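Local atomic coordinates of aerobactin synthase IucC (PDB entry 6CN7), a protein that probably catalyses the ATP-dependent attachment of a second N-acetyl-N-hydroxylysine to citryl-N-acetyl-N-hydroxylysine, yielding the siderophore aerobactin. Residues F487-S495 with R506-A514; E96-G107 with A142-K152. The protein carries 5 engineered substitutions. All coordinates share one frame; numbering follows the deposited sequence.

Interaction 1: residues F487-S495 with R506-A514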
loop_
_atom_site.group_PDB
_atom_site.type_symbol
_atom_site.label_atom_id
_atom_site.label_comp_id
_atom_site.label_asym_id
_atom_site.label_seq_id
_atom_site.Cartn_x
_atom_site.Cartn_y
_atom_site.Cartn_z
ATOM N N PHE A 487 -12.912 35.774 -1.431
ATOM C CA PHE A 487 -12.093 36.973 -1.582
ATOM C C PHE A 487 -10.662 36.721 -1.121
ATOM O O PHE A 487 -9.706 36.996 -1.854
ATOM C CB PHE A 487 -12.709 38.143 -0.808
ATOM C CG PHE A 487 -14.077 38.552 -1.290
ATOM C CD1 PHE A 487 -14.631 38.008 -2.439
ATOM C CD2 PHE A 487 -14.807 39.497 -0.587
ATOM C CE1 PHE A 487 -15.887 38.396 -2.870
ATOM C CE2 PHE A 487 -16.060 39.888 -1.015
ATOM C CZ PHE A 487 -16.600 39.337 -2.157
ATOM N N VAL A 488 -10.494 36.190 0.090
ATOM C CA VAL A 488 -9.153 36.015 0.640
ATOM C C VAL A 488 -8.437 34.837 -0.007
ATOM O O VAL A 488 -7.207 34.849 -0.129
ATOM C CB VAL A 488 -9.222 35.844 2.168
ATOM C CG1 VAL A 488 -7.829 35.618 2.753
ATOM C CG2 VAL A 488 -9.869 37.057 2.812
ATOM N N THR A 489 -9.171 33.807 -0.423
ATOM C CA THR A 489 -8.559 32.584 -0.919
ATOM C C THR A 489 -8.522 32.502 -2.441
ATOM O O THR A 489 -7.898 31.582 -2.977
ATOM C CB THR A 489 -9.301 31.362 -0.350
ATOM O OG1 THR A 489 -9.404 31.489 1.075
ATOM C CG2 THR A 489 -8.562 30.063 -0.667
ATOM N N VAL A 490 -9.149 33.442 -3.149
ATOM C CA VAL A 490 -9.116 33.439 -4.609
ATOM C C VAL A 490 -8.687 34.806 -5.131
ATOM O O VAL A 490 -7.636 34.937 -5.768
ATOM C CB VAL A 490 -10.479 33.034 -5.204
ATOM C CG1 VAL A 490 -10.414 33.006 -6.726
ATOM C CG2 VAL A 490 -10.912 31.682 -4.661
ATOM N N LEU A 491 -9.505 35.831 -4.876
ATOM C CA LEU A 491 -9.222 37.157 -5.416
ATOM C C LEU A 491 -7.880 37.691 -4.933
ATOM O O LEU A 491 -7.202 38.416 -5.671
ATOM C CB LEU A 491 -10.344 38.123 -5.042
ATOM C CG LEU A 491 -11.536 38.162 -6.002
ATOM C CD1 LEU A 491 -12.039 36.765 -6.343
ATOM C CD2 LEU A 491 -12.653 38.994 -5.397
ATOM N N ARG A 492 -7.479 37.350 -3.705
ATOM C CA ARG A 492 -6.175 37.776 -3.208
ATOM C C ARG A 492 -5.058 37.369 -4.157
ATOM O O ARG A 492 -4.055 38.083 -4.279
ATOM C CB ARG A 492 -5.929 37.186 -1.816
ATOM C CG ARG A 492 -4.510 37.382 -1.285
ATOM C CD ARG A 492 -4.445 37.230 0.234
ATOM N NE ARG A 492 -4.762 35.874 0.696
ATOM C CZ ARG A 492 -3.864 34.955 1.039
ATOM N NH1 ARG A 492 -2.566 35.218 0.980
ATOM N NH2 ARG A 492 -4.264 33.759 1.452
ATOM N N PHE A 493 -5.215 36.239 -4.844
ATOM C CA PHE A 493 -4.191 35.724 -5.742
ATOM C C PHE A 493 -4.387 36.144 -7.193
ATOM O O PHE A 493 -3.507 35.879 -8.017
ATOM C CB PHE A 493 -4.152 34.197 -5.659
ATOM C CG PHE A 493 -3.807 33.678 -4.295
ATOM C CD1 PHE A 493 -2.488 33.612 -3.879
ATOM C CD2 PHE A 493 -4.800 33.262 -3.425
ATOM C CE1 PHE A 493 -2.164 33.138 -2.624
ATOM C CE2 PHE A 493 -4.482 32.787 -2.165
ATOM C CZ PHE A 493 -3.163 32.725 -1.765
ATOM N N VAL A 494 -5.502 36.787 -7.527
ATOM C CA VAL A 494 -5.742 37.265 -8.883
ATOM C C VAL A 494 -5.387 38.738 -9.029
ATOM O O VAL A 494 -4.792 39.137 -10.030
ATOM C CB VAL A 494 -7.210 37.011 -9.288
ATOM C CG1 VAL A 494 -7.463 37.496 -10.714
ATOM C CG2 VAL A 494 -7.549 35.536 -9.164
ATOM N N SER A 495 -5.745 39.558 -8.042
ATOM C CA SER A 495 -5.532 40.993 -8.172
ATOM C C SER A 495 -4.065 41.379 -8.351
ATOM O O SER A 495 -3.809 42.372 -9.052
ATOM C CB SER A 495 -6.140 41.718 -6.959
ATOM O OG SER A 495 -5.483 41.373 -5.753
ATOM N N ARG A 506 -6.318 48.584 -5.991
ATOM C CA ARG A 506 -7.336 49.534 -5.558
ATOM C C ARG A 506 -8.459 49.631 -6.581
ATOM O O ARG A 506 -9.641 49.661 -6.221
ATOM C CB ARG A 506 -6.703 50.903 -5.318
ATOM C CG ARG A 506 -7.684 51.950 -4.828
ATOM C CD ARG A 506 -7.001 53.270 -4.533
ATOM N NE ARG A 506 -7.963 54.263 -4.066
ATOM C CZ ARG A 506 -8.440 54.314 -2.828
ATOM N NH1 ARG A 506 -8.047 53.427 -1.920
ATOM N NH2 ARG A 506 -9.316 55.250 -2.494
ATOM N N ARG A 507 -8.108 49.674 -7.868
ATOM C CA ARG A 507 -9.124 49.700 -8.911
ATOM C C ARG A 507 -9.833 48.355 -9.018
ATOM O O ARG A 507 -11.059 48.301 -9.163
ATOM C CB ARG A 507 -8.483 50.082 -10.247
ATOM C CG ARG A 507 -9.457 50.202 -11.402
ATOM C CD ARG A 507 -10.482 51.294 -11.150
ATOM N NE ARG A 507 -11.371 51.480 -12.290
ATOM C CZ ARG A 507 -12.536 52.118 -12.234
ATOM N NH1 ARG A 507 -12.964 52.633 -11.088
ATOM N NH2 ARG A 507 -13.278 52.234 -13.325
ATOM N N PHE A 508 -9.071 47.260 -8.951
ATOM C CA PHE A 508 -9.647 45.920 -8.993
ATOM C C PHE A 508 -10.845 45.804 -8.057
ATOM O O PHE A 508 -11.927 45.361 -8.460
ATOM C CB PHE A 508 -8.564 44.901 -8.626
ATOM C CG PHE A 508 -9.013 43.462 -8.685
ATOM C CD1 PHE A 508 -9.714 42.893 -7.633
ATOM C CD2 PHE A 508 -8.705 42.672 -9.781
ATOM C CE1 PHE A 508 -10.114 41.570 -7.681
ATOM C CE2 PHE A 508 -9.100 41.346 -9.832
ATOM C CZ PHE A 508 -9.802 40.795 -8.781
ATOM N N TYR A 509 -10.671 46.206 -6.797
ATOM C CA TYR A 509 -11.729 46.043 -5.812
ATOM C C TYR A 509 -12.737 47.186 -5.833
ATOM O O TYR A 509 -13.820 47.046 -5.257
ATOM C CB TYR A 509 -11.101 45.878 -4.430
ATOM C CG TYR A 509 -10.282 44.610 -4.342
ATOM C CD1 TYR A 509 -10.886 43.391 -4.068
ATOM C CD2 TYR A 509 -8.913 44.625 -4.568
ATOM C CE1 TYR A 509 -10.144 42.225 -4.005
ATOM C CE2 TYR A 509 -8.165 43.466 -4.509
ATOM C CZ TYR A 509 -8.786 42.271 -4.227
ATOM O OH TYR A 509 -8.044 41.113 -4.166
ATOM N N GLN A 510 -12.414 48.304 -6.491
ATOM C CA GLN A 510 -13.440 49.291 -6.816
ATOM C C GLN A 510 -14.479 48.695 -7.756
ATOM O O GLN A 510 -15.685 48.904 -7.578
ATOM C CB GLN A 510 -12.809 50.529 -7.454
ATOM C CG GLN A 510 -12.191 51.513 -6.477
ATOM C CD GLN A 510 -11.485 52.655 -7.184
ATOM O OE1 GLN A 510 -11.263 52.608 -8.394
ATOM N NE2 GLN A 510 -11.129 53.688 -6.431
ATOM N N LEU A 511 -14.027 47.948 -8.768
ATOM C CA LEU A 511 -14.949 47.331 -9.715
ATOM C C LEU A 511 -15.826 46.287 -9.035
ATOM O O LEU A 511 -17.019 46.179 -9.338
ATOM C CB LEU A 511 -14.169 46.701 -10.869
ATOM C CG LEU A 511 -13.755 47.627 -12.017
ATOM C CD1 LEU A 511 -12.805 48.706 -11.553
ATOM C CD2 LEU A 511 -13.116 46.814 -13.128
ATOM N N LEU A 512 -15.253 45.506 -8.118
ATOM C CA LEU A 512 -16.042 44.511 -7.399
ATOM C C LEU A 512 -17.107 45.181 -6.540
ATOM O O LEU A 512 -18.267 44.753 -6.520
ATOM C CB LEU A 512 -15.127 43.637 -6.539
ATOM C CG LEU A 512 -15.820 42.585 -5.668
ATOM C CD1 LEU A 512 -16.653 41.634 -6.517
ATOM C CD2 LEU A 512 -14.796 41.814 -4.845
ATOM N N ALA A 513 -16.728 46.239 -5.821
ATOM C CA ALA A 513 -17.689 46.948 -4.982
ATOM C C ALA A 513 -18.794 47.574 -5.821
ATOM O O ALA A 513 -19.961 47.593 -5.410
ATOM C CB ALA A 513 -16.973 48.017 -4.158
ATOM N N ALA A 514 -18.449 48.094 -7.001
ATOM C CA ALA A 514 -19.459 48.689 -7.869
ATOM C C ALA A 514 -20.457 47.641 -8.347
ATOM O O ALA A 514 -21.665 47.897 -8.382
ATOM C CB ALA A 514 -18.790 49.377 -9.057
#
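A helical hairpin in the FhuF-like part of the chain brings residues 487-495 of helix 475-499 against residues 506-514 of helix 505-521. The axes of the two short segments run at 134° and come no closer than 10.9 Å, a separation filled by side chains of both helices, the largest being Phe508 and Tyr509 of the second and Phe487 of the first. Nearest the turn, Ser495 CB stands over the Phe508 ring, 3.7 Å from the centroid of that ring and only 10° off its normal, a CH-pi contact over the middle of the face. Having CG anti to the backbone N places the Phe508 ring against Ser495, and Leu491 CG meets its edge. Phe403 of helix 395-417 also meets this ring, edge-to-face.

Tyr509, one residue on, has CG anti to its carbonyl carbon and beside the backbone N, and its ring carries the hydroxyl across to the first helix. There Tyr509 OH donates to Ser495 OG at 3.0 Å. Both hydroxyls have further partners, Glu505 for Ser495 and Trp57 for Tyr509, so the bond is one link in a chain of polar groups through an otherwise apolar, buried interface. Leu491 CB packs obliquely against the Tyr509 ring.

The segment 487-491 contains a pi-type turn, evidenced by the bond from Arg492 N to Phe487 O at 2.9 Å. On the side farther from the hairpin turn the contact becomes wholly apolar. Leu512 CD2 serves two partners: it touches Leu491 CD2 at 3.6 Å and sits over one face of Phe487, displaced toward the rim, 4.3 Å from the centroid of the Phe487 ring and 20° off the normal.

Interaction 2: residues E96-G107 with A142-K152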
loop_
_atom_site.group_PDB
_atom_site.type_symbol
_atom_site.label_atom_id
_atom_site.label_comp_id
_atom_site.label_asym_id
_atom_site.label_seq_id
_atom_site.Cartn_x
_atom_site.Cartn_y
_atom_site.Cartn_z
ATOM N N GLU A 96 6.046 13.693 8.988
ATOM C CA GLU A 96 4.829 13.726 8.182
ATOM C C GLU A 96 4.875 14.867 7.176
ATOM O O GLU A 96 4.548 14.688 5.997
ATOM C CB GLU A 96 3.605 13.862 9.087
ATOM C CG GLU A 96 3.316 12.640 9.941
ATOM C CD GLU A 96 2.098 12.826 10.824
ATOM O OE1 GLU A 96 1.430 13.874 10.704
ATOM O OE2 GLU A 96 1.812 11.923 11.640
ATOM N N HIS A 97 5.276 16.058 7.627
ATOM C CA HIS A 97 5.307 17.216 6.742
ATOM C C HIS A 97 6.449 17.126 5.741
ATOM O O HIS A 97 6.362 17.705 4.653
ATOM C CB HIS A 97 5.414 18.498 7.565
ATOM C CG HIS A 97 4.158 18.843 8.303
ATOM N ND1 HIS A 97 4.156 19.561 9.479
ATOM C CD2 HIS A 97 2.861 18.570 8.029
ATOM C CE1 HIS A 97 2.912 19.714 9.898
ATOM N NE2 HIS A 97 2.106 19.121 9.036
ATOM N N MET A 98 7.522 16.412 6.085
ATOM C CA MET A 98 8.585 16.162 5.117
ATOM C C MET A 98 8.045 15.417 3.906
ATOM O O MET A 98 8.285 15.811 2.760
ATOM C CB MET A 98 9.713 15.366 5.771
ATOM C CG MET A 98 10.609 16.186 6.663
ATOM S SD MET A 98 11.531 17.442 5.764
ATOM C CE MET A 98 12.309 18.259 7.154
ATOM N N GLN A 99 7.315 14.326 4.145
ATOM C CA GLN A 99 6.742 13.568 3.039
ATOM C C GLN A 99 5.772 14.423 2.237
ATOM O O GLN A 99 5.804 14.417 1.001
ATOM C CB GLN A 99 6.060 12.309 3.572
ATOM C CG GLN A 99 7.041 11.270 4.090
ATOM C CD GLN A 99 6.357 10.056 4.683
ATOM O OE1 GLN A 99 5.160 10.080 4.971
ATOM N NE2 GLN A 99 7.116 8.981 4.864
ATOM N N ASP A 100 4.903 15.172 2.922
ATOM C CA ASP A 100 4.043 16.121 2.222
ATOM C C ASP A 100 4.871 17.169 1.492
ATOM O O ASP A 100 4.526 17.581 0.379
ATOM C CB ASP A 100 3.083 16.793 3.202
ATOM C CG ASP A 100 2.096 15.819 3.816
ATOM O OD1 ASP A 100 1.859 14.749 3.216
ATOM O OD2 ASP A 100 1.553 16.126 4.899
ATOM N N LEU A 101 5.971 17.613 2.104
ATOM C CA LEU A 101 6.835 18.600 1.464
ATOM C C LEU A 101 7.461 18.034 0.197
ATOM O O LEU A 101 7.452 18.683 -0.856
ATOM C CB LEU A 101 7.917 19.063 2.442
ATOM C CG LEU A 101 8.937 20.097 1.945
ATOM C CD1 LEU A 101 9.465 20.892 3.127
ATOM C CD2 LEU A 101 10.111 19.465 1.198
ATOM N N TYR A 102 8.023 16.828 0.281
ATOM C CA TYR A 102 8.695 16.256 -0.878
ATOM C C TYR A 102 7.695 15.787 -1.925
ATOM O O TYR A 102 7.997 15.816 -3.124
ATOM C CB TYR A 102 9.613 15.112 -0.446
ATOM C CG TYR A 102 10.890 15.597 0.205
ATOM C CD1 TYR A 102 11.867 16.238 -0.544
ATOM C CD2 TYR A 102 11.119 15.425 1.566
ATOM C CE1 TYR A 102 13.036 16.691 0.037
ATOM C CE2 TYR A 102 12.289 15.875 2.158
ATOM C CZ TYR A 102 13.242 16.507 1.386
ATOM O OH TYR A 102 14.409 16.960 1.962
ATOM N N ALA A 103 6.502 15.365 -1.503
ATOM C CA ALA A 103 5.445 15.096 -2.470
ATOM C C ALA A 103 5.091 16.347 -3.263
ATOM O O ALA A 103 4.767 16.259 -4.453
ATOM C CB ALA A 103 4.204 14.549 -1.763
ATOM N N THR A 104 5.150 17.519 -2.624
ATOM C CA THR A 104 4.840 18.764 -3.321
ATOM C C THR A 104 5.947 19.135 -4.300
ATOM O O THR A 104 5.667 19.549 -5.432
ATOM C CB THR A 104 4.613 19.893 -2.313
ATOM O OG1 THR A 104 3.532 19.546 -1.438
ATOM C CG2 THR A 104 4.274 21.202 -3.027
ATOM N N LEU A 105 7.208 18.998 -3.885
ATOM C CA LEU A 105 8.311 19.313 -4.784
ATOM C C LEU A 105 8.316 18.389 -5.994
ATOM O O LEU A 105 8.604 18.823 -7.116
ATOM C CB LEU A 105 9.639 19.224 -4.030
ATOM C CG LEU A 105 9.806 20.191 -2.854
ATOM C CD1 LEU A 105 11.146 19.963 -2.170
ATOM C CD2 LEU A 105 9.690 21.636 -3.316
ATOM N N LEU A 106 8.007 17.108 -5.789
ATOM C CA LEU A 106 7.909 16.186 -6.913
ATOM C C LEU A 106 6.854 16.656 -7.905
ATOM O O LEU A 106 7.096 16.687 -9.117
ATOM C CB LEU A 106 7.590 14.778 -6.409
ATOM C CG LEU A 106 8.759 14.023 -5.769
ATOM C CD1 LEU A 106 8.270 12.757 -5.087
ATOM C CD2 LEU A 106 9.819 13.685 -6.809
ATOM N N GLY A 107 5.674 17.030 -7.406
ATOM C CA GLY A 107 4.626 17.512 -8.290
ATOM C C GLY A 107 4.993 18.820 -8.962
ATOM O O GLY A 107 4.719 19.019 -10.148
ATOM N N ALA A 142 0.833 25.234 2.292
ATOM C CA ALA A 142 2.255 25.188 1.963
ATOM C C ALA A 142 2.602 23.962 1.126
ATOM O O ALA A 142 3.338 24.065 0.138
ATOM C CB ALA A 142 3.078 25.211 3.252
ATOM N N PHE A 143 2.090 22.794 1.505
ATOM C CA PHE A 143 2.368 21.539 0.812
ATOM C C PHE A 143 1.061 21.052 0.191
ATOM O O PHE A 143 0.425 20.121 0.681
ATOM C CB PHE A 143 2.952 20.514 1.786
ATOM C CG PHE A 143 4.066 21.056 2.639
ATOM C CD1 PHE A 143 5.049 21.863 2.090
ATOM C CD2 PHE A 143 4.122 20.770 3.992
ATOM C CE1 PHE A 143 6.071 22.368 2.873
ATOM C CE2 PHE A 143 5.143 21.271 4.780
ATOM C CZ PHE A 143 6.118 22.069 4.221
ATOM N N ASN A 144 0.664 21.691 -0.907
ATOM C CA ASN A 144 -0.665 21.468 -1.466
ATOM C C ASN A 144 -0.775 20.185 -2.281
ATOM O O ASN A 144 -1.854 19.910 -2.817
ATOM C CB ASN A 144 -1.087 22.661 -2.329
ATOM C CG ASN A 144 -0.182 22.871 -3.526
ATOM O OD1 ASN A 144 0.737 22.093 -3.772
ATOM N ND2 ASN A 144 -0.448 23.928 -4.286
ATOM N N LYS A 145 0.293 19.394 -2.397
ATOM C CA LYS A 145 0.220 18.097 -3.062
ATOM C C LYS A 145 0.599 16.948 -2.140
ATOM O O LYS A 145 0.737 15.812 -2.608
ATOM C CB LYS A 145 1.110 18.079 -4.305
ATOM C CG LYS A 145 0.679 19.050 -5.388
ATOM C CD LYS A 145 1.648 19.028 -6.552
ATOM C CE LYS A 145 1.387 20.176 -7.506
ATOM N NZ LYS A 145 1.713 21.486 -6.880
ATOM N N GLY A 146 0.784 17.207 -0.850
ATOM C CA GLY A 146 0.967 16.120 0.093
ATOM C C GLY A 146 -0.323 15.340 0.260
ATOM O O GLY A 146 -1.415 15.905 0.311
ATOM N N ARG A 147 -0.194 14.017 0.311
ATOM C CA ARG A 147 -1.360 13.145 0.427
ATOM C C ARG A 147 -0.945 11.936 1.255
ATOM O O ARG A 147 -0.174 11.092 0.786
ATOM C CB ARG A 147 -1.876 12.744 -0.951
ATOM C CG ARG A 147 -2.158 13.942 -1.870
ATOM C CD ARG A 147 -2.394 13.522 -3.300
ATOM N NE ARG A 147 -2.741 14.656 -4.165
ATOM C CZ ARG A 147 -1.891 15.308 -4.959
ATOM N NH1 ARG A 147 -0.612 14.958 -5.025
ATOM N NH2 ARG A 147 -2.325 16.317 -5.704
ATOM N N ARG A 148 -1.454 11.866 2.485
ATOM C CA ARG A 148 -0.956 10.916 3.472
ATOM C C ARG A 148 -0.938 9.495 2.922
ATOM O O ARG A 148 -1.944 8.996 2.411
ATOM C CB ARG A 148 -1.820 10.980 4.733
ATOM C CG ARG A 148 -1.375 10.054 5.853
ATOM C CD ARG A 148 0.039 10.372 6.310
ATOM N NE ARG A 148 0.199 11.788 6.633
ATOM C CZ ARG A 148 -0.171 12.345 7.782
ATOM N NH1 ARG A 148 0.018 13.642 7.980
ATOM N NH2 ARG A 148 -0.732 11.609 8.735
ATOM N N GLY A 149 0.221 8.850 3.033
ATOM C CA GLY A 149 0.389 7.478 2.607
ATOM C C GLY A 149 0.672 7.285 1.133
ATOM O O GLY A 149 0.834 6.136 0.701
ATOM N N TRP A 150 0.740 8.359 0.345
ATOM C CA TRP A 150 0.993 8.264 -1.090
ATOM C C TRP A 150 2.480 8.481 -1.348
ATOM O O TRP A 150 3.001 9.579 -1.135
ATOM C CB TRP A 150 0.159 9.281 -1.866
ATOM C CG TRP A 150 -1.298 8.936 -1.949
ATOM C CD1 TRP A 150 -2.048 8.315 -0.995
ATOM C CD2 TRP A 150 -2.177 9.182 -3.053
ATOM N NE1 TRP A 150 -3.340 8.164 -1.433
ATOM C CE2 TRP A 150 -3.447 8.688 -2.694
ATOM C CE3 TRP A 150 -2.014 9.773 -4.310
ATOM C CZ2 TRP A 150 -4.547 8.766 -3.546
ATOM C CZ3 TRP A 150 -3.110 9.852 -5.154
ATOM C CH2 TRP A 150 -4.359 9.350 -4.766
ATOM N N GLY A 151 3.160 7.430 -1.801
ATOM C CA GLY A 151 4.529 7.534 -2.256
ATOM C C GLY A 151 4.605 7.957 -3.711
ATOM O O GLY A 151 3.600 8.259 -4.359
ATOM N N LYS A 152 5.835 7.970 -4.231
ATOM C CA LYS A 152 6.057 8.424 -5.602
ATOM C C LYS A 152 5.220 7.634 -6.600
ATOM O O LYS A 152 4.761 8.191 -7.605
ATOM C CB LYS A 152 7.540 8.319 -5.952
ATOM C CG LYS A 152 7.914 8.899 -7.310
ATOM C CD LYS A 152 9.427 9.048 -7.454
ATOM C CE LYS A 152 9.816 9.554 -8.834
ATOM N NZ LYS A 152 9.610 8.524 -9.889
HETATM O O HOH W 1 2.615 10.460 4.089
#
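Glu96 and Arg148 form the salt bridge of this contact, with Glu96 OE1 3.1 Å from Arg148 NH1. Its geometry is not that of a coplanar, two-toothed pair: carboxylate and guanidinium planes are 46° apart, and the Glu96 chain passes over one face of the guanidinium, CG lying toward the rim. Arg148 gets there by bending at chi2 and chi3. Asp100 OD2, which bonds Thr551, lies near the guanidinium edge but beyond salt-bridge range, and its charge would probably add to the attraction.

Thr104 OG1 joins helix and loop. Thr104 OG1 donates to Asp100 O at 2.9 Å within the helix and receives a weak bond from Lys145 N at 3.4 Å. Asp100 O thus accepts twice, Thr104 N and Thr104 OG1 reaching it from opposite faces of the carbonyl plane. A water joins Gln99 OE1 to Gly149 N.

The loop that donates the Lys145 and Gly149 N-H groups is built from a type I turn, Phe143 to Gly146, and a type II turn, Arg147 to Trp150, in which Gly149 has positive phi. It lies along helix 91-114 and leads into helix 152-158, with Gly151 as N-cap. Gly146 allows the closest backbone approach, its CA only 3.7 Å from Asp100 CA.

Phe143, which opens the type I turn, is the main apolar element. Leu101 CB lies over its ring, 3.9 Å from the centroid of the Phe143 ring and 14° off the normal, and Ala142 CB covers the opposite face. At the far end, Lys145, whose amine is salt-bridged to Asp108, runs its aliphatic chain along Gly107, with Lys145 CD 3.8 Å from Gly107 CA.

From the N terminus, interaction 2 comes first: helix 91-114 passes, 34 residues intervene, about half of them helical, and residues 142-152 then return to close the loop. Interaction 1 opens far later and closes a short hairpin, with 10 residues between its segments. The two loops therefore follow in series, neither nesting nor crossing. Their centres are 31 Å apart and their nearest atoms about 9 Å, without touching. Helix 4-25 reaches both, through Glu22 and Tyr25 at 487-495 and Lys18 at Asn144. The second subunit packs on interaction 2 alone, so 96-107 with 142-152 forms part of the dimer interface, whereas no other chain touches 487-495 or 506-514, which join consecutive helices.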